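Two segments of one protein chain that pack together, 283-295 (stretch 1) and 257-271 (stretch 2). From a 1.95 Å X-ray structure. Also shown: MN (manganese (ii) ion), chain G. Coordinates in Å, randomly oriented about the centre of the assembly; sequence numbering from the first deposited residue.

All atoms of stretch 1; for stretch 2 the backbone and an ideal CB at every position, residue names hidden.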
# COMPACT_ATOMS: atom_id res chain seq x y z
N SER A 283 -10.36 -3.19 8.62
CA SER A 283 -9.84 -4.53 8.42
C SER A 283 -8.45 -4.68 9.00
O SER A 283 -7.81 -3.70 9.38
CB SER A 283 -9.82 -4.87 6.93
OG SER A 283 -11.13 -4.89 6.40
N ARG A 284 -7.98 -5.93 9.05
CA ARG A 284 -6.67 -6.26 9.58
C ARG A 284 -5.91 -7.13 8.59
O ARG A 284 -6.43 -8.14 8.10
CB ARG A 284 -6.83 -7.02 10.91
CG ARG A 284 -7.51 -6.19 12.00
CD ARG A 284 -8.36 -7.08 12.91
NE ARG A 284 -9.54 -7.59 12.21
CZ ARG A 284 -10.58 -6.85 11.85
NH1 ARG A 284 -10.61 -5.55 12.12
NH2 ARG A 284 -11.61 -7.42 11.22
N PHE A 285 -4.68 -6.73 8.29
CA PHE A 285 -3.84 -7.47 7.36
C PHE A 285 -2.68 -8.02 8.17
O PHE A 285 -1.71 -7.32 8.47
CB PHE A 285 -3.36 -6.53 6.25
CG PHE A 285 -4.49 -6.01 5.40
CD1 PHE A 285 -5.32 -4.99 5.87
CD2 PHE A 285 -4.77 -6.59 4.18
CE1 PHE A 285 -6.42 -4.57 5.13
CE2 PHE A 285 -5.87 -6.18 3.42
CZ PHE A 285 -6.70 -5.17 3.91
N LEU A 286 -2.81 -9.30 8.53
CA LEU A 286 -1.84 -9.96 9.37
C LEU A 286 -0.93 -11.00 8.72
O LEU A 286 -1.37 -12.10 8.38
CB LEU A 286 -2.58 -10.62 10.54
CG LEU A 286 -3.63 -9.76 11.25
CD1 LEU A 286 -4.30 -10.57 12.34
CD2 LEU A 286 -2.97 -8.50 11.83
N GLY A 287 0.34 -10.64 8.57
CA GLY A 287 1.32 -11.56 8.04
C GLY A 287 1.47 -11.79 6.55
O GLY A 287 0.50 -11.94 5.80
N GLN A 288 2.73 -11.81 6.13
CA GLN A 288 3.10 -12.06 4.75
C GLN A 288 4.31 -12.98 4.80
O GLN A 288 5.34 -12.64 5.37
CB GLN A 288 3.45 -10.76 4.04
CG GLN A 288 3.88 -10.96 2.60
CD GLN A 288 3.98 -9.65 1.85
OE1 GLN A 288 4.68 -8.73 2.28
NE2 GLN A 288 3.28 -9.56 0.72
N ALA A 289 4.16 -14.16 4.21
CA ALA A 289 5.24 -15.14 4.20
C ALA A 289 6.24 -14.85 3.09
O ALA A 289 5.85 -14.63 1.94
CB ALA A 289 4.67 -16.54 4.06
N LEU A 290 7.52 -14.84 3.44
CA LEU A 290 8.59 -14.57 2.48
C LEU A 290 9.59 -15.73 2.50
O LEU A 290 10.33 -15.91 3.47
CB LEU A 290 9.29 -13.26 2.84
CG LEU A 290 8.39 -12.02 3.01
CD1 LEU A 290 9.23 -10.84 3.46
CD2 LEU A 290 7.68 -11.70 1.70
N PRO A 291 9.63 -16.53 1.42
CA PRO A 291 10.53 -17.68 1.30
C PRO A 291 12.02 -17.34 1.13
O PRO A 291 12.37 -16.28 0.62
CB PRO A 291 9.97 -18.43 0.10
CG PRO A 291 9.44 -17.32 -0.76
CD PRO A 291 8.74 -16.44 0.25
N LYS A 292 12.87 -18.26 1.58
CA LYS A 292 14.33 -18.13 1.51
C LYS A 292 14.82 -17.57 0.18
O LYS A 292 15.55 -16.57 0.12
CB LYS A 292 15.01 -19.50 1.67
CG LYS A 292 15.11 -20.09 3.06
CD LYS A 292 15.89 -21.41 2.97
CE LYS A 292 16.11 -22.08 4.32
NZ LYS A 292 16.98 -21.27 5.22
N THR A 293 14.42 -18.24 -0.89
CA THR A 293 14.81 -17.94 -2.26
C THR A 293 14.53 -16.56 -2.89
O THR A 293 15.12 -16.22 -3.91
CB THR A 293 14.21 -19.00 -3.21
OG1 THR A 293 14.48 -18.64 -4.57
CG2 THR A 293 12.71 -19.12 -2.99
N MET A 294 13.64 -15.77 -2.29
CA MET A 294 13.31 -14.48 -2.88
C MET A 294 14.36 -13.37 -2.86
O MET A 294 15.08 -13.19 -1.87
CB MET A 294 12.00 -13.95 -2.28
CG MET A 294 10.78 -14.73 -2.73
SD MET A 294 10.65 -14.83 -4.54
CE MET A 294 11.33 -16.48 -4.84
N LYS A 295 14.43 -12.64 -3.96
CA LYS A 295 15.35 -11.53 -4.13
C LYS A 295 14.63 -10.25 -3.71
O LYS A 295 13.40 -10.22 -3.69
CB LYS A 295 15.79 -11.44 -5.60
CG LYS A 295 16.50 -12.69 -6.10
CD LYS A 295 16.65 -12.71 -7.61
CE LYS A 295 17.32 -14.00 -8.06
NZ LYS A 295 17.38 -14.13 -9.54
N UNK A 257 -15.06 -4.60 4.25
CA UNK A 257 -14.90 -4.10 5.60
C UNK A 257 -14.95 -5.15 6.69
O UNK A 257 -15.59 -6.19 6.55
CB UNK A 257 -15.98 -3.05 5.88
N UNK A 258 -14.26 -4.84 7.78
CA UNK A 258 -14.17 -5.70 8.95
C UNK A 258 -13.77 -7.13 8.58
O UNK A 258 -14.43 -8.10 8.97
CB UNK A 258 -15.51 -5.71 9.70
N UNK A 259 -12.68 -7.25 7.84
CA UNK A 259 -12.18 -8.55 7.44
C UNK A 259 -10.76 -8.72 7.96
O UNK A 259 -9.97 -7.78 7.93
CB UNK A 259 -12.23 -8.71 5.92
N UNK A 260 -10.45 -9.92 8.44
CA UNK A 260 -9.10 -10.21 8.92
C UNK A 260 -8.41 -11.04 7.84
O UNK A 260 -8.83 -12.15 7.56
CB UNK A 260 -9.12 -10.94 10.26
N UNK A 261 -7.37 -10.48 7.22
CA UNK A 261 -6.63 -11.17 6.17
C UNK A 261 -5.36 -11.77 6.76
O UNK A 261 -4.54 -11.06 7.33
CB UNK A 261 -6.30 -10.22 5.02
N UNK A 262 -5.19 -13.08 6.60
CA UNK A 262 -4.02 -13.74 7.17
C UNK A 262 -3.09 -14.48 6.23
O UNK A 262 -3.52 -15.15 5.28
CB UNK A 262 -4.50 -14.74 8.23
N UNK A 263 -1.80 -14.36 6.53
CA UNK A 263 -0.74 -15.07 5.83
C UNK A 263 -0.71 -15.16 4.32
O UNK A 263 -0.91 -16.23 3.74
CB UNK A 263 -0.74 -16.51 6.35
N UNK A 264 -0.44 -14.03 3.68
CA UNK A 264 -0.33 -13.98 2.24
C UNK A 264 1.01 -14.63 1.89
O UNK A 264 2.01 -14.40 2.57
CB UNK A 264 -0.43 -12.55 1.71
N UNK A 265 1.04 -15.46 0.85
CA UNK A 265 2.31 -16.07 0.44
C UNK A 265 2.93 -15.11 -0.57
O UNK A 265 2.53 -15.10 -1.74
CB UNK A 265 2.12 -17.47 -0.15
N UNK A 266 3.89 -14.31 -0.10
CA UNK A 266 4.57 -13.31 -0.91
C UNK A 266 3.66 -12.73 -1.99
O UNK A 266 4.01 -12.72 -3.17
CB UNK A 266 5.82 -13.92 -1.55
N UNK A 267 2.50 -12.23 -1.58
CA UNK A 267 1.58 -11.69 -2.55
C UNK A 267 0.78 -10.48 -2.09
O UNK A 267 1.05 -9.89 -1.04
CB UNK A 267 0.61 -12.79 -2.98
N UNK A 268 -0.21 -10.12 -2.91
CA UNK A 268 -1.09 -9.00 -2.64
C UNK A 268 -2.38 -9.52 -2.03
O UNK A 268 -3.06 -10.34 -2.63
CB UNK A 268 -1.37 -8.20 -3.91
N UNK A 269 -2.72 -9.05 -0.84
CA UNK A 269 -3.96 -9.48 -0.21
C UNK A 269 -5.09 -8.95 -1.09
O UNK A 269 -6.10 -9.63 -1.30
CB UNK A 269 -4.07 -8.98 1.23
N UNK A 270 -4.90 -7.75 -1.61
CA UNK A 270 -5.90 -7.11 -2.45
C UNK A 270 -5.27 -6.35 -3.60
O UNK A 270 -4.29 -5.64 -3.41
CB UNK A 270 -6.77 -6.16 -1.61
N UNK A 271 -5.83 -6.50 -4.79
CA UNK A 271 -5.38 -5.76 -5.97
C UNK A 271 -6.61 -5.03 -6.50
O UNK A 271 -7.63 -5.65 -6.76
CB UNK A 271 -4.76 -6.68 -7.03
MN MN G . -1.27 -6.13 -9.68

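Strand 284-289 runs parallel to 260-265; side chains alternate as far as 262, then the alternation is interrupted at 263 and G287 and resumes at 264.

At 257 CB points away from stretch 1, so many residues would serve; it is K257. Position 258 also points away, but its phi/psi of 51/52 favours asparagine, aspartate or glycine, and the R284 guanidinium lies within reach of an acceptor. N258 meets both demands: R284 NH2 donates to N258 OD1 at 3.0 Å.

At 259 the backbone bonds: 259 N donates to S283 OG (3.2 Å) and R284 N to 259 O (2.9 Å). The extended backbone suits a beta-branched residue, V259.

Position 260 pairs with R284 and shares its face; CB is 3.9 Å from R284 NE. A short acceptor suits: serine, threonine, aspartate or asparagine. T260 OG1 accepts from R284 NE (2.8 Å), while T260 CG2 lies 3.9 Å from L286 CD1.

Position 261 points to the face carrying F285, with CB 4.0 Å from F285 CD2. A large apolar or aromatic residue is expected. The F261 ring lies near parallel to that of F285 (7°) but slid, so they barely overlap; F261 CD1 approaches F285 CE2 at 3.5 Å.

Position 262 pairs with L286, yet its CB meets only L286 O, at 4.1 Å. A long polar chain can leave freely, as K262 does.

Position 263 (45/71) again suits asparagine, aspartate or glycine. CB points away, but the end of D263 comes nearer to stretch 1; a CB on G287 would stand 2.9 Å from D263 OD1, a clash.

At 264 CB is 4.2 Å from G287 O and 4.7 Å from Q288 CG, so a small residue fits, though a larger one is not excluded; it is S264.

Position 265 shares A289's face, and a long aromatic could reach P291. Y265 does: CE1 is 4.0 Å from P291 CD.

Position 266 (32/53) has CB 3.6 Å from A289 O. Asparagine or glycine would suit the backbone, but a longer chain covers more; Q266 NE2 lies 3.2 Å from P291 CD.

At 267 a CB would be crowded by Y265 O (3.3 Å), favouring glycine: G267, whose O accepts a weak bond from Q288 NE2 (2.9 Å).

Position 268 points away, with nothing of stretch 1 within 5.5 Å of CB, so many residues would serve; it is H268. At 269 CB is 3.9 Å from F285 CD2, so a small apolar residue fits the ring's edge: A269. Position 270 points toward the same ring from farther off, inviting a branched aliphatic; I270 CD1 reaches F285 CE2 at 3.8 Å. Position 271 is out of reach but near manganese, calling for a ligand; Q271 OE1 binds MN at 2.3 Å.

Stretch 2 (257-271) KNVTFKDSYQGHAIQ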
# COMPACT_ATOMS: atom_id res chain seq x y z
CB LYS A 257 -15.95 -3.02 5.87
CG LYS A 257 -17.37 -3.44 5.58
CD LYS A 257 -18.28 -2.21 5.53
CE LYS A 257 -18.22 -1.41 6.82
NZ LYS A 257 -19.02 -0.15 6.74
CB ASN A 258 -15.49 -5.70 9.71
CG ASN A 258 -15.37 -6.34 11.09
OD1 ASN A 258 -14.32 -6.27 11.72
ND2 ASN A 258 -16.45 -6.96 11.55
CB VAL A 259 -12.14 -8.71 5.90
CG1 VAL A 259 -11.61 -10.10 5.56
CG2 VAL A 259 -13.52 -8.48 5.30
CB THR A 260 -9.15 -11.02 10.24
OG1 THR A 260 -9.78 -10.22 11.26
CG2 THR A 260 -7.74 -11.38 10.70
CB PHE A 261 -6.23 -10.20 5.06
CG PHE A 261 -7.39 -9.53 4.41
CD1 PHE A 261 -7.99 -8.41 5.00
CD2 PHE A 261 -7.87 -9.98 3.18
CE1 PHE A 261 -9.05 -7.76 4.37
CE2 PHE A 261 -8.92 -9.34 2.54
CZ PHE A 261 -9.51 -8.22 3.14
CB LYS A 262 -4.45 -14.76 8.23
CG LYS A 262 -5.24 -14.22 9.40
CD LYS A 262 -5.52 -15.36 10.38
CE LYS A 262 -6.31 -14.88 11.59
NZ LYS A 262 -6.52 -16.00 12.56
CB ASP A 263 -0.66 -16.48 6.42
CG ASP A 263 -0.63 -16.46 7.94
OD1 ASP A 263 0.23 -15.75 8.50
OD2 ASP A 263 -1.47 -17.14 8.57
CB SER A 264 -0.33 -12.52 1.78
OG SER A 264 0.04 -12.42 0.42
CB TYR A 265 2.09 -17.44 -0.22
CG TYR A 265 3.37 -18.08 -0.72
CD1 TYR A 265 4.43 -18.34 0.15
CD2 TYR A 265 3.53 -18.43 -2.07
CE1 TYR A 265 5.61 -18.94 -0.29
CE2 TYR A 265 4.70 -19.03 -2.52
CZ TYR A 265 5.74 -19.28 -1.63
OH TYR A 265 6.90 -19.87 -2.06
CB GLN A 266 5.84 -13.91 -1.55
CG GLN A 266 5.62 -15.11 -2.47
CD GLN A 266 6.93 -15.67 -3.00
OE1 GLN A 266 6.94 -16.61 -3.79
NE2 GLN A 266 8.03 -15.09 -2.56
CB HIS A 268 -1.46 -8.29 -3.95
CG HIS A 268 -0.28 -7.90 -4.79
ND1 HIS A 268 0.63 -6.95 -4.40
CD2 HIS A 268 0.10 -8.32 -6.02
CE1 HIS A 268 1.53 -6.79 -5.35
NE2 HIS A 268 1.23 -7.60 -6.35
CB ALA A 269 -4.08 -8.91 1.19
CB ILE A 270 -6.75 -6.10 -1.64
CG1 ILE A 270 -7.50 -6.81 -0.51
CG2 ILE A 270 -7.74 -5.38 -2.57
CD1 ILE A 270 -8.21 -5.86 0.46
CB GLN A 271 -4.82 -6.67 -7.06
CG GLN A 271 -3.49 -7.32 -6.71
CD GLN A 271 -3.01 -8.28 -7.78
OE1 GLN A 271 -2.53 -7.87 -8.83
NE2 GLN A 271 -3.16 -9.58 -7.52
O HOH W 1 -13.49 -9.72 10.81
O HOH W 2 -1.75 -10.48 5.44
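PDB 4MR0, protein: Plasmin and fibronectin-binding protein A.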